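Local atomic coordinates of Lys-gingipain W83 (Porphyromonas gingivalis, PDB entry 3KM5), a protein that cleaves proteins after lysine as a secreted, calcium-binding cysteine protease, and is represented here by its K2 cleaved adhesin domain, a type of domain haemolytic in vitro. Residues T8-S12 with G48-V53; D29-W33 with L63-L69; T78-Y84 with I143-L149. One frame throughout, in Å; residues are numbered along the deposited sequence.

Contact 1 of 3, residues T8-S12 with G48-V53. With CA (calcium ion), chain D; SO4 (sulfate ion), chain E.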
loop_
_atom_site.group_PDB
_atom_site.type_symbol
_atom_site.label_atom_id
_atom_site.label_comp_id
_atom_site.label_asym_id
_atom_site.label_seq_id
_atom_site.Cartn_x
_atom_site.Cartn_y
_atom_site.Cartn_z
ATOM N N THR A 8 -3.052 -11.206 2.720
ATOM C CA THR A 8 -3.086 -11.414 1.276
ATOM C C THR A 8 -4.094 -10.528 0.597
ATOM O O THR A 8 -4.118 -10.487 -0.625
ATOM C CB THR A 8 -3.445 -12.861 0.925
ATOM O OG1 THR A 8 -4.795 -13.123 1.339
ATOM C CG2 THR A 8 -2.442 -13.820 1.562
ATOM N N PHE A 9 -4.979 -9.913 1.376
ATOM C CA PHE A 9 -6.123 -9.157 0.869
ATOM C C PHE A 9 -7.167 -9.974 0.137
ATOM O O PHE A 9 -8.133 -9.426 -0.342
ATOM C CB PHE A 9 -5.691 -7.939 0.040
ATOM C CG PHE A 9 -4.812 -7.004 0.825
ATOM C CD1 PHE A 9 -5.347 -6.298 1.894
ATOM C CD2 PHE A 9 -3.444 -6.959 0.600
ATOM C CE1 PHE A 9 -4.545 -5.504 2.710
ATOM C CE2 PHE A 9 -2.641 -6.151 1.417
ATOM C CZ PHE A 9 -3.185 -5.435 2.455
ATOM N N GLU A 10 -7.019 -11.299 0.140
ATOM C CA GLU A 10 -7.948 -12.142 -0.588
ATOM C C GLU A 10 -9.319 -12.176 0.082
ATOM O O GLU A 10 -10.330 -12.317 -0.630
ATOM C CB GLU A 10 -7.376 -13.543 -0.784
ATOM C CG GLU A 10 -6.053 -13.529 -1.534
ATOM C CD GLU A 10 -6.127 -12.843 -2.869
ATOM O OE1 GLU A 10 -6.994 -13.192 -3.709
ATOM O OE2 GLU A 10 -5.269 -11.944 -3.132
ATOM N N SER A 11 -9.354 -11.992 1.408
ATOM C CA SER A 11 -10.626 -11.879 2.148
ATOM C C SER A 11 -11.282 -10.489 2.128
ATOM O O SER A 11 -12.365 -10.302 2.711
ATOM C CB SER A 11 -10.451 -12.322 3.595
ATOM O OG SER A 11 -9.828 -11.299 4.353
ATOM N N SER A 12 -10.643 -9.520 1.475
ATOM C CA SER A 12 -11.223 -8.192 1.330
ATOM C C SER A 12 -11.936 -8.084 -0.014
ATOM O O SER A 12 -11.848 -8.981 -0.855
ATOM C CB SER A 12 -10.126 -7.124 1.390
ATOM O OG SER A 12 -9.591 -7.076 2.700
ATOM N N GLY A 48 -0.095 -12.026 -5.356
ATOM C CA GLY A 48 -0.680 -13.329 -5.103
ATOM C C GLY A 48 -2.192 -13.282 -5.168
ATOM O O GLY A 48 -2.810 -12.307 -4.801
ATOM N N GLY A 49 -2.837 -14.351 -5.646
ATOM C CA GLY A 49 -4.289 -14.330 -5.775
ATOM C C GLY A 49 -4.800 -13.238 -6.690
ATOM O O GLY A 49 -4.129 -12.928 -7.682
ATOM N N SER A 50 -5.977 -12.684 -6.369
ATOM C CA SER A 50 -6.564 -11.645 -7.213
ATOM C C SER A 50 -6.500 -10.255 -6.604
ATOM O O SER A 50 -6.657 -9.258 -7.323
ATOM C CB SER A 50 -8.017 -11.966 -7.580
ATOM O OG SER A 50 -8.878 -11.887 -6.459
ATOM N N ASN A 51 -6.252 -10.167 -5.297
ATOM C CA ASN A 51 -6.413 -8.892 -4.583
ATOM C C ASN A 51 -5.125 -8.232 -4.084
ATOM O O ASN A 51 -4.184 -8.878 -3.658
ATOM C CB ASN A 51 -7.334 -9.099 -3.381
ATOM C CG ASN A 51 -8.805 -9.369 -3.785
ATOM O OD1 ASN A 51 -9.113 -9.467 -4.959
ATOM N ND2 ASN A 51 -9.679 -9.459 -2.824
ATOM N N VAL A 52 -5.142 -6.918 -4.122
ATOM C CA VAL A 52 -4.079 -6.092 -3.492
ATOM C C VAL A 52 -4.726 -4.996 -2.662
ATOM O O VAL A 52 -5.935 -4.857 -2.665
ATOM C CB VAL A 52 -3.193 -5.434 -4.583
ATOM C CG1 VAL A 52 -2.623 -6.533 -5.524
ATOM C CG2 VAL A 52 -4.017 -4.393 -5.343
ATOM N N VAL A 53 -3.916 -4.183 -1.981
ATOM C CA VAL A 53 -4.395 -2.892 -1.464
ATOM C C VAL A 53 -3.664 -1.764 -2.239
ATOM O O VAL A 53 -2.518 -1.961 -2.684
ATOM C CB VAL A 53 -4.227 -2.797 0.063
ATOM C CG1 VAL A 53 -2.748 -2.599 0.461
ATOM C CG2 VAL A 53 -5.161 -1.731 0.687
HETATM CA CA CA D . -3.183 -10.861 -2.838
HETATM S S SO4 E . -6.716 -12.376 4.169
HETATM O O1 SO4 E . -7.312 -13.711 4.006
HETATM O O2 SO4 E . -6.922 -11.887 5.552
HETATM O O3 SO4 E . -7.347 -11.494 3.219
HETATM O O4 SO4 E . -5.262 -12.412 4.025
HETATM O O HOH W 1 -1.885 -12.638 -1.981
#

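Contact 2 of 3, residues D29-W33 with L63-L69. With CA (calcium ion), chain C; NO3 (nitrate ion), chain F.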
loop_
_atom_site.group_PDB
_atom_site.type_symbol
_atom_site.label_atom_id
_atom_site.label_comp_id
_atom_site.label_asym_id
_atom_site.label_seq_id
_atom_site.Cartn_x
_atom_site.Cartn_y
_atom_site.Cartn_z
ATOM N N ASP A 29 -8.691 14.455 1.339
ATOM C CA ASP A 29 -9.288 14.521 0.003
ATOM C C ASP A 29 -10.323 13.409 -0.321
ATOM O O ASP A 29 -10.761 13.271 -1.451
ATOM C CB ASP A 29 -8.223 14.523 -1.114
ATOM C CG ASP A 29 -7.497 13.210 -1.258
ATOM O OD1 ASP A 29 -7.773 12.270 -0.467
ATOM O OD2 ASP A 29 -6.640 13.109 -2.158
ATOM N N GLY A 30 -10.711 12.597 0.661
ATOM C CA GLY A 30 -11.734 11.566 0.410
ATOM C C GLY A 30 -11.255 10.403 -0.444
ATOM O O GLY A 30 -12.043 9.621 -0.952
ATOM N N GLN A 31 -9.937 10.249 -0.547
ATOM C CA GLN A 31 -9.290 9.167 -1.303
ATOM C C GLN A 31 -8.201 8.543 -0.432
ATOM O O GLN A 31 -7.396 9.262 0.183
ATOM C CB GLN A 31 -8.702 9.699 -2.620
ATOM C CG GLN A 31 -9.826 10.344 -3.497
ATOM C CD GLN A 31 -9.414 10.857 -4.843
ATOM O OE1 GLN A 31 -9.601 12.035 -5.156
ATOM N NE2 GLN A 31 -8.877 9.981 -5.662
ATOM N N GLY A 32 -8.190 7.203 -0.330
ATOM C CA GLY A 32 -7.267 6.573 0.563
ATOM C C GLY A 32 -6.977 5.164 0.104
ATOM O O GLY A 32 -7.084 4.858 -1.093
ATOM N N TRP A 33 -6.570 4.330 1.059
ATOM C CA TRP A 33 -6.244 2.936 0.764
ATOM C C TRP A 33 -7.497 2.098 0.510
ATOM O O TRP A 33 -8.428 2.113 1.323
ATOM C CB TRP A 33 -5.484 2.331 1.928
ATOM C CG TRP A 33 -4.076 2.826 2.102
ATOM C CD1 TRP A 33 -3.668 3.783 2.963
ATOM C CD2 TRP A 33 -2.887 2.355 1.441
ATOM N NE1 TRP A 33 -2.323 3.943 2.896
ATOM C CE2 TRP A 33 -1.803 3.100 1.946
ATOM C CE3 TRP A 33 -2.645 1.417 0.440
ATOM C CZ2 TRP A 33 -0.483 2.850 1.549
ATOM C CZ3 TRP A 33 -1.342 1.201 0.023
ATOM C CH2 TRP A 33 -0.284 1.937 0.561
ATOM N N LEU A 63 -3.296 13.987 -7.280
ATOM C CA LEU A 63 -3.554 13.958 -5.827
ATOM C C LEU A 63 -2.272 14.209 -5.050
ATOM O O LEU A 63 -1.175 13.995 -5.588
ATOM C CB LEU A 63 -4.124 12.599 -5.411
ATOM C CG LEU A 63 -5.372 12.164 -6.153
ATOM C CD1 LEU A 63 -5.755 10.693 -5.901
ATOM C CD2 LEU A 63 -6.538 13.097 -5.845
ATOM N N ASN A 64 -2.437 14.622 -3.797
ATOM C CA ASN A 64 -1.397 14.897 -2.822
ATOM C C ASN A 64 -1.683 14.060 -1.556
ATOM O O ASN A 64 -2.176 14.565 -0.532
ATOM C CB ASN A 64 -1.359 16.388 -2.472
ATOM C CG ASN A 64 -0.683 17.225 -3.537
ATOM O OD1 ASN A 64 -1.202 17.386 -4.650
ATOM N ND2 ASN A 64 0.488 17.777 -3.190
ATOM N N PRO A 65 -1.447 12.743 -1.661
ATOM C CA PRO A 65 -1.893 11.897 -0.562
ATOM C C PRO A 65 -1.129 12.027 0.749
ATOM O O PRO A 65 0.044 12.397 0.784
ATOM C CB PRO A 65 -1.658 10.480 -1.115
ATOM C CG PRO A 65 -0.550 10.660 -2.115
ATOM C CD PRO A 65 -0.913 11.936 -2.768
ATOM N N ASP A 66 -1.826 11.720 1.821
ATOM C CA ASP A 66 -1.235 11.383 3.113
ATOM C C ASP A 66 -2.152 10.348 3.755
ATOM O O ASP A 66 -2.998 10.662 4.603
ATOM C CB ASP A 66 -1.007 12.627 3.981
ATOM C CG ASP A 66 -0.218 12.310 5.256
ATOM O OD1 ASP A 66 0.193 11.154 5.419
ATOM O OD2 ASP A 66 -0.080 13.181 6.150
ATOM N N ASN A 67 -2.011 9.126 3.257
ATOM C CA ASN A 67 -2.946 8.060 3.532
ATOM C C ASN A 67 -2.277 6.982 4.370
ATOM O O ASN A 67 -1.214 6.459 4.008
ATOM C CB ASN A 67 -3.440 7.402 2.228
ATOM C CG ASN A 67 -4.092 8.360 1.271
ATOM O OD1 ASN A 67 -4.695 9.341 1.682
ATOM N ND2 ASN A 67 -4.054 8.020 -0.016
ATOM N N TYR A 68 -2.877 6.648 5.518
ATOM C CA TYR A 68 -2.374 5.580 6.399
ATOM C C TYR A 68 -3.204 4.308 6.302
ATOM O O TYR A 68 -4.427 4.340 6.373
ATOM C CB TYR A 68 -2.399 6.048 7.871
ATOM C CG TYR A 68 -1.493 7.195 8.284
ATOM C CD1 TYR A 68 -0.443 6.988 9.191
ATOM C CD2 TYR A 68 -1.757 8.457 7.875
ATOM C CE1 TYR A 68 0.343 8.024 9.627
ATOM C CE2 TYR A 68 -0.956 9.519 8.311
ATOM C CZ TYR A 68 0.071 9.280 9.181
ATOM O OH TYR A 68 0.839 10.371 9.598
ATOM N N LEU A 69 -2.493 3.219 6.221
ATOM C CA LEU A 69 -3.058 1.871 6.284
ATOM C C LEU A 69 -2.484 1.220 7.545
ATOM O O LEU A 69 -1.271 1.008 7.624
ATOM C CB LEU A 69 -2.672 1.087 5.037
ATOM C CG LEU A 69 -3.051 -0.400 5.024
ATOM C CD1 LEU A 69 -4.533 -0.525 4.957
ATOM C CD2 LEU A 69 -2.454 -1.041 3.828
HETATM CA CA CA C . -6.210 11.065 0.900
HETATM N N NO3 F . -11.014 5.977 -1.485
HETATM O O1 NO3 F . -10.710 5.772 -0.143
HETATM O O2 NO3 F . -10.011 6.028 -2.432
HETATM O O3 NO3 F . -12.354 6.135 -1.924
HETATM O O HOH W 2 -5.257 15.147 -3.105
HETATM O O HOH W 3 -5.010 11.171 -1.227
#

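Contact 3 of 3, residues T78-Y84 with I143-L149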
loop_
_atom_site.group_PDB
_atom_site.type_symbol
_atom_site.label_atom_id
_atom_site.label_comp_id
_atom_site.label_asym_id
_atom_site.label_seq_id
_atom_site.Cartn_x
_atom_site.Cartn_y
_atom_site.Cartn_z
ATOM N N THR A 78 8.315 -8.885 15.064
ATOM C CA THR A 78 9.680 -8.469 15.008
ATOM C C THR A 78 10.107 -8.067 13.591
ATOM O O THR A 78 11.132 -7.402 13.433
ATOM C CB THR A 78 10.594 -9.579 15.499
ATOM O OG1 THR A 78 10.285 -10.802 14.802
ATOM C CG2 THR A 78 10.384 -9.841 16.996
ATOM N N LYS A 79 9.344 -8.480 12.568
ATOM C CA LYS A 79 9.703 -8.248 11.166
ATOM C C LYS A 79 8.402 -8.096 10.383
ATOM O O LYS A 79 7.433 -8.796 10.674
ATOM C CB LYS A 79 10.531 -9.394 10.577
ATOM C CG LYS A 79 11.468 -8.963 9.444
ATOM C CD LYS A 79 12.726 -8.258 9.978
ATOM C CE LYS A 79 13.857 -9.223 10.244
ATOM N NZ LYS A 79 14.952 -8.664 11.126
ATOM N N VAL A 80 8.370 -7.181 9.404
ATOM C CA VAL A 80 7.328 -7.210 8.373
ATOM C C VAL A 80 8.013 -7.320 6.993
ATOM O O VAL A 80 8.987 -6.621 6.715
ATOM C CB VAL A 80 6.355 -5.985 8.498
ATOM C CG1 VAL A 80 7.086 -4.601 8.307
ATOM C CG2 VAL A 80 5.171 -6.142 7.535
ATOM N N LYS A 81 7.570 -8.272 6.187
ATOM C CA LYS A 81 8.059 -8.451 4.846
ATOM C C LYS A 81 6.851 -8.270 3.928
ATOM O O LYS A 81 5.753 -8.771 4.226
ATOM C CB LYS A 81 8.690 -9.839 4.695
ATOM C CG LYS A 81 9.230 -10.093 3.291
ATOM C CD LYS A 81 8.325 -10.912 2.484
ATOM C CE LYS A 81 8.469 -12.336 2.856
ATOM N NZ LYS A 81 7.816 -13.213 1.859
ATOM N N TYR A 82 7.016 -7.623 2.794
ATOM C CA TYR A 82 5.892 -7.332 1.929
ATOM C C TYR A 82 6.421 -7.122 0.514
ATOM O O TYR A 82 7.633 -7.036 0.292
ATOM C CB TYR A 82 5.107 -6.087 2.394
ATOM C CG TYR A 82 5.973 -4.848 2.477
ATOM C CD1 TYR A 82 6.050 -3.958 1.413
ATOM C CD2 TYR A 82 6.797 -4.602 3.578
ATOM C CE1 TYR A 82 6.868 -2.818 1.468
ATOM C CE2 TYR A 82 7.614 -3.481 3.637
ATOM C CZ TYR A 82 7.650 -2.601 2.593
ATOM O OH TYR A 82 8.497 -1.516 2.689
ATOM N N TYR A 83 5.489 -7.033 -0.418
ATOM C CA TYR A 83 5.766 -6.717 -1.810
ATOM C C TYR A 83 4.963 -5.496 -2.216
ATOM O O TYR A 83 3.805 -5.375 -1.866
ATOM C CB TYR A 83 5.434 -7.912 -2.732
ATOM C CG TYR A 83 6.143 -9.182 -2.340
ATOM C CD1 TYR A 83 7.322 -9.583 -2.941
ATOM C CD2 TYR A 83 5.611 -9.992 -1.336
ATOM C CE1 TYR A 83 7.976 -10.785 -2.528
ATOM C CE2 TYR A 83 6.247 -11.135 -0.928
ATOM C CZ TYR A 83 7.411 -11.543 -1.526
ATOM O OH TYR A 83 8.051 -12.706 -1.079
ATOM N N TYR A 84 5.614 -4.578 -2.938
ATOM C CA TYR A 84 4.942 -3.428 -3.501
ATOM C C TYR A 84 5.133 -3.365 -4.993
ATOM O O TYR A 84 6.057 -3.937 -5.561
ATOM C CB TYR A 84 5.418 -2.140 -2.828
ATOM C CG TYR A 84 6.757 -1.583 -3.264
ATOM C CD1 TYR A 84 6.881 -0.809 -4.408
ATOM C CD2 TYR A 84 7.896 -1.842 -2.531
ATOM C CE1 TYR A 84 8.092 -0.298 -4.798
ATOM C CE2 TYR A 84 9.107 -1.290 -2.895
ATOM C CZ TYR A 84 9.206 -0.556 -4.029
ATOM O OH TYR A 84 10.435 -0.029 -4.382
ATOM N N ILE A 143 8.169 -5.770 -5.903
ATOM C CA ILE A 143 9.453 -5.592 -5.242
ATOM C C ILE A 143 9.343 -6.006 -3.778
ATOM O O ILE A 143 8.451 -5.538 -3.075
ATOM C CB ILE A 143 9.840 -4.109 -5.308
ATOM C CG1 ILE A 143 9.971 -3.666 -6.778
ATOM C CG2 ILE A 143 11.135 -3.835 -4.534
ATOM C CD1 ILE A 143 10.966 -4.440 -7.528
ATOM N N GLU A 144 10.274 -6.835 -3.293
ATOM C CA GLU A 144 10.263 -7.323 -1.925
ATOM C C GLU A 144 10.974 -6.341 -0.985
ATOM O O GLU A 144 12.015 -5.794 -1.327
ATOM C CB GLU A 144 10.933 -8.705 -1.842
ATOM C CG GLU A 144 10.825 -9.338 -0.443
ATOM C CD GLU A 144 11.403 -10.733 -0.314
ATOM O OE1 GLU A 144 11.924 -11.293 -1.293
ATOM O OE2 GLU A 144 11.341 -11.265 0.818
ATOM N N ARG A 145 10.437 -6.185 0.210
ATOM C CA ARG A 145 11.081 -5.462 1.302
ATOM C C ARG A 145 10.916 -6.199 2.597
ATOM O O ARG A 145 9.892 -6.829 2.779
ATOM C CB ARG A 145 10.444 -4.067 1.453
ATOM C CG ARG A 145 10.702 -3.123 0.288
ATOM C CD ARG A 145 12.142 -2.680 0.212
ATOM N NE ARG A 145 12.436 -1.802 -0.925
ATOM C CZ ARG A 145 13.084 -2.157 -2.031
ATOM N NH1 ARG A 145 13.458 -3.404 -2.270
ATOM N NH2 ARG A 145 13.322 -1.252 -2.968
ATOM N N THR A 146 11.909 -6.121 3.471
ATOM C CA THR A 146 11.876 -6.713 4.805
ATOM C C THR A 146 12.357 -5.625 5.772
ATOM O O THR A 146 13.486 -5.136 5.655
ATOM C CB THR A 146 12.797 -7.963 4.850
ATOM O OG1 THR A 146 12.381 -8.928 3.892
ATOM C CG2 THR A 146 12.781 -8.608 6.223
ATOM N N VAL A 147 11.493 -5.280 6.725
ATOM C CA VAL A 147 11.715 -4.146 7.601
ATOM C C VAL A 147 11.703 -4.619 9.048
ATOM O O VAL A 147 10.788 -5.320 9.485
ATOM C CB VAL A 147 10.629 -3.095 7.379
ATOM C CG1 VAL A 147 10.732 -1.961 8.405
ATOM C CG2 VAL A 147 10.773 -2.546 5.969
ATOM N N ASP A 148 12.743 -4.259 9.779
ATOM C CA ASP A 148 12.884 -4.603 11.183
ATOM C C ASP A 148 11.862 -3.790 12.010
ATOM O O ASP A 148 11.704 -2.602 11.782
ATOM C CB ASP A 148 14.289 -4.234 11.698
ATOM C CG ASP A 148 15.422 -4.984 11.039
ATOM O OD1 ASP A 148 15.206 -5.988 10.346
ATOM O OD2 ASP A 148 16.571 -4.548 11.283
ATOM N N LEU A 149 11.166 -4.441 12.953
ATOM C CA LEU A 149 10.217 -3.744 13.822
ATOM C C LEU A 149 10.789 -3.587 15.236
ATOM O O LEU A 149 11.239 -4.581 15.816
ATOM C CB LEU A 149 8.882 -4.464 13.859
ATOM C CG LEU A 149 8.233 -4.713 12.499
ATOM C CD1 LEU A 149 6.998 -5.594 12.658
ATOM C CD2 LEU A 149 7.871 -3.417 11.858
#

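Contact 1 of 3, residues T8-S12 with G48-V53
G48 opens 48-53 with a calcium ligand: its O lies 2.5 Å from the calcium ion. G49 passes close to E10, with its CA 3.6 Å from E10 OE1. A side chain on G49 would run into E10 CD, and its positive phi also suits glycine. S50 N then donates to E10 OE1 (2.9 Å) and N51 N to E10 OE2 (3.0 Å). The E10 carboxylate thus holds two successive amides, while E10 OE2 also binds calcium at 2.4 Å. N51 O binds calcium at 2.4 Å, as does T8 O. The N51 side chain turns toward 8-12, where ND2 donates to F9 O (2.9 Å). That carbonyl also accepts from S12 N, closing the type I turn F9-S12. At V53 the contact becomes apolar: V53 CB sits over the F9 ring, 3.8 Å from its centroid, a CH-pi contact. D172 and a water complete this calcium site, which ties the loop after strand 5-7 to the start of strand 51-56 in the jelly-roll domain.

Contact 2 of 3, residues D29-W33 with L63-L69
The loop 29-33 runs beside L63-L69, their end-to-end directions 43° apart. The backbones come nearest at G32 and N67, with 5.4 Å between their CA atoms. No backbone hydrogen bond joins the two segments; a calcium ion links them instead. D29 OD1 (2.4 Å) and Q31 O (2.3 Å) bind it from the loop, and N67 OD1 (2.4 Å) from the strand. D29 OD1 also accepts from Q31 N at 3.0 Å, forming an Asx turn. D25 and D27 add further ligands, so the ion joins the end of strand 22-25 and the loop after it to strand 66-70 of the jelly roll. Water 3 binds the calcium at 2.4 Å and donates to D29 OD2. Water 2 bridges D29 OD2 (2.6 Å) and N64 N (3.0 Å). N67 ND2 is hydrogen-bonded to S55 OG. Deeper in, W33 NE1 donates to N67 O (3.0 Å). L69 CB lies over the five-membered ring of W33, 3.5 Å from its centroid, in a CH-pi contact. The buried L63 side chain packs against the loop side chains in van der Waals contact: its CD1 is 3.2 Å from Q31 NE2, and its CD2 3.7 Å from D29 OD2.

Contact 3 of 3, residues T78-Y84 with I143-L149
V80, Y82 and Y84 share one face of the strand pair with I143, R145 and V147. V80 CG1 packs on V147 CB (4.0 Å) and on L149 CD2 (3.8 Å). V147 CG2 meets the edge of the Y82 ring, 4.0 Å from CE2. R145 CB lies over a face of that ring, and I143 CB over a face of the Y84 ring, 3.8 and 3.9 Å from the respective centroids; both are CH-pi contacts. Between the faces run the antiparallel backbones, with six hydrogen bonds in three pairs: V80 with V147, Y82 with R145, and Y84 with I143. L149 N adds a seventh, to T78 O (3.0 Å). The other face is more polar. K79 NZ makes a salt bridge to D148 OD1 (2.8 Å). K81 NZ donates to Y83 OH (3.0 Å) and stays 4.2 Å from E144 OE2, too far for a salt bridge. The guanidinium of R145, on the first face, pairs with E115. Strand 168-177 flanks strand 79-86 on its other side, where T78 and K79 both face T177 in a classic beta bulge. The face with V80, Y82, Y84 and V147 packs on the second sheet of the sandwich: Y82 OH is hydrogen-bonded to Y95 OH, V147 touches V112 and F113, and L149 touches I99.

Overall arrangement
Contacts 1 and 2 are loop-to-strand junctions that combine calcium-bound oxygens with an aromatic ring, F9 or W33, packed inward. Contact 3 is strand pairing without metal; its largely apolar face turns to the other sheet and its charged one to the surface. Contact 2 is the most buried; contacts 1 and 3 are partly buried. Contacts 1 and 2 cross along the chain and touch: V53 CG1 lies 3.7 Å from L69 CD2 and 4.0 Å from W33 CE3. Their strands, 51-56 and 66-70, belong to different sheets, so this packing lies between sheets. Contact 3 shares a sheet with contact 1, their centres about 17 Å apart. It lies across the chain's centre from contact 2.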